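Local coordinates for fumarate reductase iron-sulfur subunit (Mycolicibacterium smegmatis, PDB 7D6V), which probably passes electrons from succinate oxidation along its three iron-sulfur clusters toward quinone, as the iron-sulfur subunit of the succinate dehydrogenase Sdh1, at residues D47-W52 with D100-V105; A2-K7 with F81-V86; R9-D14 with V89-T94. All coordinates share one frame; numbering follows the deposited sequence.

Interaction 1 of 3, residues D47-W52 with D100-V105; sequences DLAVRW and DLVTDV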
# COMPACT_ATOMS: atom_id res chain seq x y z
N ASP B 47 19.25 -13.98 14.32
CA ASP B 47 17.98 -14.69 14.40
C ASP B 47 16.84 -13.80 14.89
O ASP B 47 15.83 -14.32 15.38
CB ASP B 47 18.12 -15.91 15.31
CG ASP B 47 18.70 -15.55 16.66
OD1 ASP B 47 19.34 -14.48 16.77
OD2 ASP B 47 18.52 -16.33 17.61
N LEU B 48 16.97 -12.49 14.78
CA LEU B 48 15.93 -11.57 15.23
C LEU B 48 14.78 -11.54 14.23
O LEU B 48 14.99 -11.37 13.03
CB LEU B 48 16.50 -10.17 15.42
CG LEU B 48 15.50 -9.03 15.60
CD1 LEU B 48 14.97 -9.04 17.02
CD2 LEU B 48 16.17 -7.71 15.29
N ALA B 49 13.55 -11.68 14.74
CA ALA B 49 12.36 -11.81 13.90
C ALA B 49 11.82 -10.44 13.50
O ALA B 49 11.57 -9.60 14.36
CB ALA B 49 11.30 -12.59 14.67
N VAL B 50 11.64 -10.21 12.19
CA VAL B 50 11.30 -8.87 11.71
C VAL B 50 10.07 -8.84 10.81
O VAL B 50 9.11 -8.11 11.09
CB VAL B 50 12.50 -8.24 10.97
CG1 VAL B 50 12.15 -6.84 10.50
CG2 VAL B 50 13.70 -8.18 11.89
N ARG B 51 10.08 -9.62 9.72
CA ARG B 51 9.00 -9.64 8.72
C ARG B 51 8.84 -8.30 8.01
O ARG B 51 7.91 -7.53 8.25
CB ARG B 51 7.65 -10.07 9.33
CG ARG B 51 6.59 -10.29 8.27
CD ARG B 51 5.19 -10.11 8.79
NE ARG B 51 4.61 -11.37 9.24
CZ ARG B 51 3.72 -11.48 10.21
NH1 ARG B 51 3.29 -10.39 10.84
NH2 ARG B 51 3.26 -12.66 10.56
N TRP B 52 9.80 -8.01 7.14
CA TRP B 52 9.69 -6.95 6.15
C TRP B 52 9.62 -7.57 4.76
O TRP B 52 10.05 -8.70 4.55
CB TRP B 52 10.89 -6.00 6.22
CG TRP B 52 12.16 -6.69 5.85
CD1 TRP B 52 12.80 -7.66 6.55
CD2 TRP B 52 12.94 -6.47 4.67
NE1 TRP B 52 13.94 -8.05 5.89
CE2 TRP B 52 14.04 -7.33 4.73
CE3 TRP B 52 12.81 -5.61 3.57
CZ2 TRP B 52 15.01 -7.37 3.74
CZ3 TRP B 52 13.77 -5.66 2.59
CH2 TRP B 52 14.86 -6.53 2.67
N ASP B 100 9.96 -12.28 18.11
CA ASP B 100 10.40 -10.99 18.62
C ASP B 100 9.56 -9.80 18.15
O ASP B 100 8.93 -9.12 18.96
CB ASP B 100 11.87 -10.78 18.23
CG ASP B 100 12.70 -12.02 18.46
OD1 ASP B 100 12.72 -12.53 19.60
OD2 ASP B 100 13.35 -12.49 17.50
N LEU B 101 9.51 -9.55 16.84
CA LEU B 101 8.75 -8.43 16.32
C LEU B 101 7.62 -8.87 15.40
O LEU B 101 7.01 -8.02 14.73
CB LEU B 101 9.66 -7.44 15.59
CG LEU B 101 10.72 -6.72 16.42
CD1 LEU B 101 11.50 -5.75 15.55
CD2 LEU B 101 10.10 -6.01 17.60
N VAL B 102 7.33 -10.16 15.34
CA VAL B 102 6.35 -10.72 14.42
C VAL B 102 5.15 -11.18 15.22
O VAL B 102 5.29 -11.89 16.22
CB VAL B 102 6.96 -11.88 13.61
CG1 VAL B 102 5.97 -12.39 12.59
CG2 VAL B 102 8.22 -11.43 12.93
N THR B 103 3.96 -10.78 14.78
CA THR B 103 2.72 -11.18 15.41
C THR B 103 1.90 -12.03 14.44
O THR B 103 2.14 -12.03 13.23
CB THR B 103 1.89 -9.98 15.87
OG1 THR B 103 1.79 -9.03 14.80
CG2 THR B 103 2.54 -9.32 17.07
N ASP B 104 0.94 -12.76 15.00
CA ASP B 104 0.04 -13.59 14.21
C ASP B 104 -1.12 -12.72 13.73
O ASP B 104 -2.15 -12.61 14.39
CB ASP B 104 -0.45 -14.78 15.02
CG ASP B 104 -1.26 -15.76 14.20
OD1 ASP B 104 -2.24 -16.31 14.74
OD2 ASP B 104 -0.92 -15.97 13.02
N VAL B 105 -0.94 -12.09 12.58
CA VAL B 105 -2.01 -11.29 11.97
C VAL B 105 -2.79 -12.24 11.07
O VAL B 105 -2.63 -12.30 9.85
CB VAL B 105 -1.46 -10.07 11.22
CG1 VAL B 105 -0.99 -9.03 12.21
CG2 VAL B 105 -0.31 -10.46 10.31
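R51 starts out with CG anti to its backbone N (chi1 -172°), and its chain bends farther along, at chi3, on the way to V102 and the carbonyl of T103. V102 sets CG1 anti to its own N (chi1 -176°), and that methyl lies against one face of the guanidinium, over its centre, with V102 CG1 3.4 Å from R51 CZ. The two side chains cross at about a right angle. At the far end R51 hydrogen-bonds one acceptor through two nitrogens, NH1 at 3.1 Å and NH2 at 3.0 Å from T103 O, which sits near the guanidinium plane but tilted a little out of it. V105 comes in tip to tip, its CG2 3.6 Å from R51 NH1. The paired hydrogen bonds and the methyl together restrict how the guanidinium can turn.

The other end of the contact is centred on A49. D100 OD2 takes the A49 N-H through its anti lone pair, 2.9 Å from A49 N at an N-H...O angle of 157°, and L101 N gives a weak bond back to A49 O. A49 CB packs on V102 CG2 at 3.7 Å, while L48 CD1 lies 3.8 Å from D100 CB. The second carboxylate oxygen of D100 is held by R12 and G13, surroundings in which the aspartate probably stays ionised.

L48 and V50 of the 47-52 loop lie on I37 of helix 33-43; the V50 side chain is about 8 Å from the 2Fe-2S cluster, and the cluster residues N53 and C54 follow directly after W52. The short, weakly bonded 102-103 pairs antiparallel with strand 97-99, whose M98 touches R51, and F530 of the neighbouring succinate dehydrogenase subunit A packs on A49 and V102.

Interaction 2 of 3, residues A2-K7 with F81-V86; sequences ATYDAK and FGEDEV
E83 runs its side chain across one face of the Y4 ring. Its CB starts near one side of the ring, 3.7 Å from Y4 CD1. CG then stands above the ring centre, 3.6 Å from the centroid of Y4 and only 2° off the normal, a CH-pi contact almost on the ring axis. The chain is extended beyond CG, and CD passes on to the other side, 3.7 Å from Y4 CD2. There the carboxylate forks: OE1 reaches back toward the N terminus, 3.8 Å from A2 CB, and OE2 ends 3.9 Å from Y4 CB. Carboxylate and ring planes are 5° apart, so the acid is stacked flat on the ring. The bond to Y4 CB already points to the other segment, and chi1 (64°) sets CG between the backbone N and the carbonyl carbon.

Farther along the strand K7 packs its aliphatic chain on V86. Bends at chi3 and chi4 curl it, and K7 CE meets V86 CG2 at 3.6 Å, the two side chains crossing at about a right angle. K7 NZ ends near the carbonyl of D84, 3.7 Å from D84 O, an electrostatic approach rather than a bond. The backbones close in here too, with V86 CA 3.4 Å from K7 O in a CA-H...O contact.

The segment 82-85 that carries E83 is a type I turn, with weak bonds both ways, E85 N to G82 O and G82 N to E85 OE1. It delivers the chain into 86-87, which runs parallel to strand 4-14, with K7 bonded to V87 through the backbone; strand 17-27 lies on the other side of 4-14. This mixed sheet is in keeping with the beta-grasp fold of 2Fe-2S ferredoxin-like domains.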
# COMPACT_ATOMS: atom_id res chain seq x y z
N ALA B 2 26.07 13.43 10.73
CA ALA B 2 26.13 13.12 12.15
C ALA B 2 25.87 11.64 12.40
O ALA B 2 24.75 11.24 12.70
CB ALA B 2 25.13 13.97 12.92
N THR B 3 26.92 10.84 12.26
CA THR B 3 26.85 9.41 12.56
C THR B 3 27.16 9.20 14.04
O THR B 3 28.20 9.63 14.53
CB THR B 3 27.84 8.63 11.69
OG1 THR B 3 27.52 8.82 10.31
CG2 THR B 3 27.79 7.16 12.02
N TYR B 4 26.24 8.54 14.73
CA TYR B 4 26.35 8.33 16.17
C TYR B 4 25.91 6.91 16.50
O TYR B 4 25.48 6.15 15.62
CB TYR B 4 25.52 9.35 16.94
CG TYR B 4 24.03 9.24 16.70
CD1 TYR B 4 23.19 8.69 17.66
CD2 TYR B 4 23.46 9.69 15.52
CE1 TYR B 4 21.84 8.58 17.44
CE2 TYR B 4 22.11 9.59 15.29
CZ TYR B 4 21.30 9.03 16.26
OH TYR B 4 19.95 8.93 16.04
N ASP B 5 26.02 6.56 17.77
CA ASP B 5 25.62 5.25 18.28
C ASP B 5 24.34 5.44 19.09
O ASP B 5 24.34 6.14 20.10
CB ASP B 5 26.72 4.63 19.13
CG ASP B 5 27.76 3.90 18.29
OD1 ASP B 5 27.39 3.33 17.24
OD2 ASP B 5 28.94 3.88 18.69
N ALA B 6 23.25 4.83 18.63
CA ALA B 6 21.96 4.97 19.28
C ALA B 6 21.72 3.85 20.28
O ALA B 6 22.40 2.83 20.28
CB ALA B 6 20.84 4.99 18.24
N LYS B 7 20.73 4.07 21.14
CA LYS B 7 20.30 3.08 22.12
C LYS B 7 18.92 2.57 21.74
O LYS B 7 17.93 3.30 21.83
CB LYS B 7 20.30 3.68 23.53
CG LYS B 7 21.68 4.09 24.02
CD LYS B 7 21.64 4.62 25.44
CE LYS B 7 20.94 5.97 25.52
NZ LYS B 7 21.70 7.03 24.82
N PHE B 81 14.03 11.14 16.63
CA PHE B 81 14.50 10.90 17.98
C PHE B 81 15.86 11.55 18.19
O PHE B 81 16.67 11.65 17.26
CB PHE B 81 14.61 9.40 18.25
CG PHE B 81 13.44 8.61 17.74
CD1 PHE B 81 12.18 8.80 18.26
CD2 PHE B 81 13.61 7.70 16.71
CE1 PHE B 81 11.11 8.08 17.78
CE2 PHE B 81 12.54 6.98 16.23
CZ PHE B 81 11.29 7.17 16.76
N GLY B 82 16.11 11.99 19.41
CA GLY B 82 17.40 12.55 19.74
C GLY B 82 18.49 11.51 19.77
O GLY B 82 18.26 10.30 19.79
N GLU B 83 19.74 11.99 19.75
CA GLU B 83 20.88 11.09 19.77
C GLU B 83 21.10 10.46 21.14
O GLU B 83 21.74 9.41 21.24
CB GLU B 83 22.14 11.83 19.33
CG GLU B 83 22.05 12.38 17.92
CD GLU B 83 23.38 12.90 17.41
OE1 GLU B 83 23.42 13.38 16.26
OE2 GLU B 83 24.37 12.84 18.16
N ASP B 84 20.57 11.07 22.20
CA ASP B 84 20.61 10.50 23.54
C ASP B 84 19.26 9.95 23.98
O ASP B 84 19.07 9.66 25.16
CB ASP B 84 21.12 11.53 24.55
CG ASP B 84 20.42 12.86 24.42
OD1 ASP B 84 19.79 13.11 23.37
OD2 ASP B 84 20.49 13.66 25.38
N GLU B 85 18.32 9.81 23.05
CA GLU B 85 17.01 9.24 23.33
C GLU B 85 17.01 7.75 23.04
O GLU B 85 17.61 7.30 22.06
CB GLU B 85 15.94 9.95 22.50
CG GLU B 85 14.53 9.44 22.71
CD GLU B 85 13.49 10.40 22.17
OE1 GLU B 85 13.86 11.52 21.78
OE2 GLU B 85 12.29 10.03 22.15
N VAL B 86 16.33 6.99 23.89
CA VAL B 86 16.23 5.54 23.73
C VAL B 86 15.01 5.22 22.88
O VAL B 86 13.91 5.71 23.16
CB VAL B 86 16.16 4.84 25.09
CG1 VAL B 86 15.94 3.34 24.90
CG2 VAL B 86 17.43 5.09 25.88

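Interaction 3 of 3, residues R9-D14 with V89-T94; sequences RVWRGD and VTPLRT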
# COMPACT_ATOMS: atom_id res chain seq x y z
N ARG B 9 16.00 -0.59 22.38
CA ARG B 9 15.50 -1.40 23.48
C ARG B 9 14.49 -2.42 22.92
O ARG B 9 13.33 -2.47 23.30
CB ARG B 9 14.95 -0.52 24.60
CG ARG B 9 14.54 -1.28 25.84
CD ARG B 9 14.01 -0.38 26.95
NE ARG B 9 12.75 0.27 26.64
CZ ARG B 9 12.20 1.21 27.39
NH1 ARG B 9 12.80 1.61 28.50
NH2 ARG B 9 11.04 1.76 27.04
N VAL B 10 14.94 -3.19 21.92
CA VAL B 10 14.08 -4.10 21.17
C VAL B 10 13.54 -5.22 22.06
O VAL B 10 14.26 -5.78 22.89
CB VAL B 10 14.85 -4.67 19.97
CG1 VAL B 10 14.02 -5.69 19.22
CG2 VAL B 10 15.30 -3.55 19.05
N TRP B 11 12.27 -5.56 21.86
CA TRP B 11 11.62 -6.64 22.61
C TRP B 11 11.96 -8.00 22.01
O TRP B 11 11.82 -8.21 20.80
CB TRP B 11 10.10 -6.44 22.62
CG TRP B 11 9.35 -7.40 23.50
CD1 TRP B 11 9.04 -7.22 24.81
CD2 TRP B 11 8.83 -8.68 23.13
NE1 TRP B 11 8.35 -8.31 25.29
CE2 TRP B 11 8.21 -9.22 24.28
CE3 TRP B 11 8.83 -9.43 21.95
CZ2 TRP B 11 7.60 -10.47 24.27
CZ3 TRP B 11 8.22 -10.66 21.95
CH2 TRP B 11 7.61 -11.17 23.10
N ARG B 12 12.39 -8.93 22.86
CA ARG B 12 12.73 -10.29 22.45
C ARG B 12 11.89 -11.30 23.22
O ARG B 12 11.65 -11.12 24.42
CB ARG B 12 14.22 -10.60 22.67
CG ARG B 12 15.19 -9.57 22.12
CD ARG B 12 15.19 -9.52 20.61
NE ARG B 12 15.26 -10.85 20.00
CZ ARG B 12 16.39 -11.45 19.65
NH1 ARG B 12 16.36 -12.65 19.10
NH2 ARG B 12 17.56 -10.86 19.86
N GLY B 13 11.46 -12.35 22.55
CA GLY B 13 10.73 -13.41 23.20
C GLY B 13 9.76 -14.07 22.24
O GLY B 13 9.83 -13.87 21.03
N ASP B 14 8.86 -14.87 22.80
CA ASP B 14 7.82 -15.55 22.04
C ASP B 14 6.55 -15.56 22.89
O ASP B 14 6.43 -14.82 23.87
CB ASP B 14 8.28 -16.96 21.61
CG ASP B 14 8.76 -17.81 22.77
OD1 ASP B 14 9.75 -18.54 22.59
OD2 ASP B 14 8.14 -17.76 23.85
N VAL B 89 11.52 -0.63 20.41
CA VAL B 89 10.79 -1.29 19.33
C VAL B 89 10.19 -2.58 19.87
O VAL B 89 10.92 -3.46 20.34
CB VAL B 89 11.70 -1.55 18.12
CG1 VAL B 89 10.86 -1.94 16.91
CG2 VAL B 89 12.55 -0.34 17.83
N THR B 90 8.87 -2.70 19.77
CA THR B 90 8.11 -3.85 20.23
C THR B 90 7.15 -4.28 19.13
O THR B 90 6.84 -3.50 18.23
CB THR B 90 7.31 -3.53 21.50
OG1 THR B 90 6.20 -2.69 21.18
CG2 THR B 90 8.18 -2.85 22.54
N PRO B 91 6.69 -5.53 19.16
CA PRO B 91 5.67 -5.96 18.19
C PRO B 91 4.32 -5.32 18.49
O PRO B 91 4.11 -4.66 19.51
CB PRO B 91 5.63 -7.47 18.38
CG PRO B 91 6.07 -7.67 19.78
CD PRO B 91 7.11 -6.63 20.03
N LEU B 92 3.39 -5.52 17.56
CA LEU B 92 2.02 -5.07 17.76
C LEU B 92 1.42 -5.77 18.97
O LEU B 92 1.56 -6.99 19.14
CB LEU B 92 1.19 -5.36 16.51
CG LEU B 92 1.70 -4.77 15.19
CD1 LEU B 92 0.74 -5.11 14.07
CD2 LEU B 92 1.86 -3.27 15.30
N ARG B 93 0.74 -5.00 19.82
CA ARG B 93 0.25 -5.50 21.09
C ARG B 93 -1.20 -5.95 21.05
O ARG B 93 -1.75 -6.30 22.09
CB ARG B 93 0.42 -4.43 22.18
CG ARG B 93 1.86 -4.24 22.62
CD ARG B 93 1.96 -3.20 23.71
NE ARG B 93 1.79 -3.78 25.04
CZ ARG B 93 1.73 -3.07 26.16
NH1 ARG B 93 1.82 -1.75 26.12
NH2 ARG B 93 1.57 -3.68 27.32
N THR B 94 -1.84 -5.93 19.88
CA THR B 94 -3.22 -6.38 19.75
C THR B 94 -3.33 -7.83 19.29
O THR B 94 -4.33 -8.49 19.60
CB THR B 94 -3.98 -5.48 18.77
OG1 THR B 94 -3.82 -4.11 19.17
CG2 THR B 94 -5.46 -5.81 18.75
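W11 and V89 share the hydrogen bond that crosses this contact: W11 N lies 2.9 Å from V89 O, with an N-H...O angle of 155°. The same carbonyl oxygen also receives a CA-H...O contact, V10 CA being 3.3 Å away from V89 O. Around this point the packing is close. W11 sets CG anti to its N (chi1 -173°), and the indole runs out across P91 at about a right angle, with W11 CE3 3.8 Å from P91 CD. At the root of the tryptophan, W11 CB lies 4.1 Å from T90 CG2. From its own strand G13 N lies over one face of the indole, toward the rim, and W11 NE1 bonds to the carbonyl of Q20 of the membrane anchor subunit.

The R9 end is looser. R9 O and V89 N are 3.9 Å apart, and the arginine side chain is partly exposed, leaning on L20 and D22 of strand 17-27. Beyond W11 the segments diverge: R12 stays with strand 17-27, whereas L92 heads off to helix 150-154.

R9 is paired to V87 through the backbone, and the W11 bond continues that line of pairing by one bond beyond strand 86-87, where 89-94 is no longer regular strand, consistent with an edge of the sheet in a ferredoxin-like beta-grasp domain.

From the N terminus, strand 4-14 supplies the first partner of two contacts: interaction 2 closes a loop back from 81-86, and interaction 3 closes the next from 89-94, in the same parallel order. Interaction 1 opens later, at the loop after helix 33-43, and closes last, at 100-105. None nests inside another; each pair crosses. Interactions 1 and 3 touch, their centres about 9 Å apart, where D100 meets R12, W11 and P91. Interactions 2 and 3 share strand 4-14 and meet where V86 packs on R9. Together they tie the sheet to the loop that leads into the 2Fe-2S site.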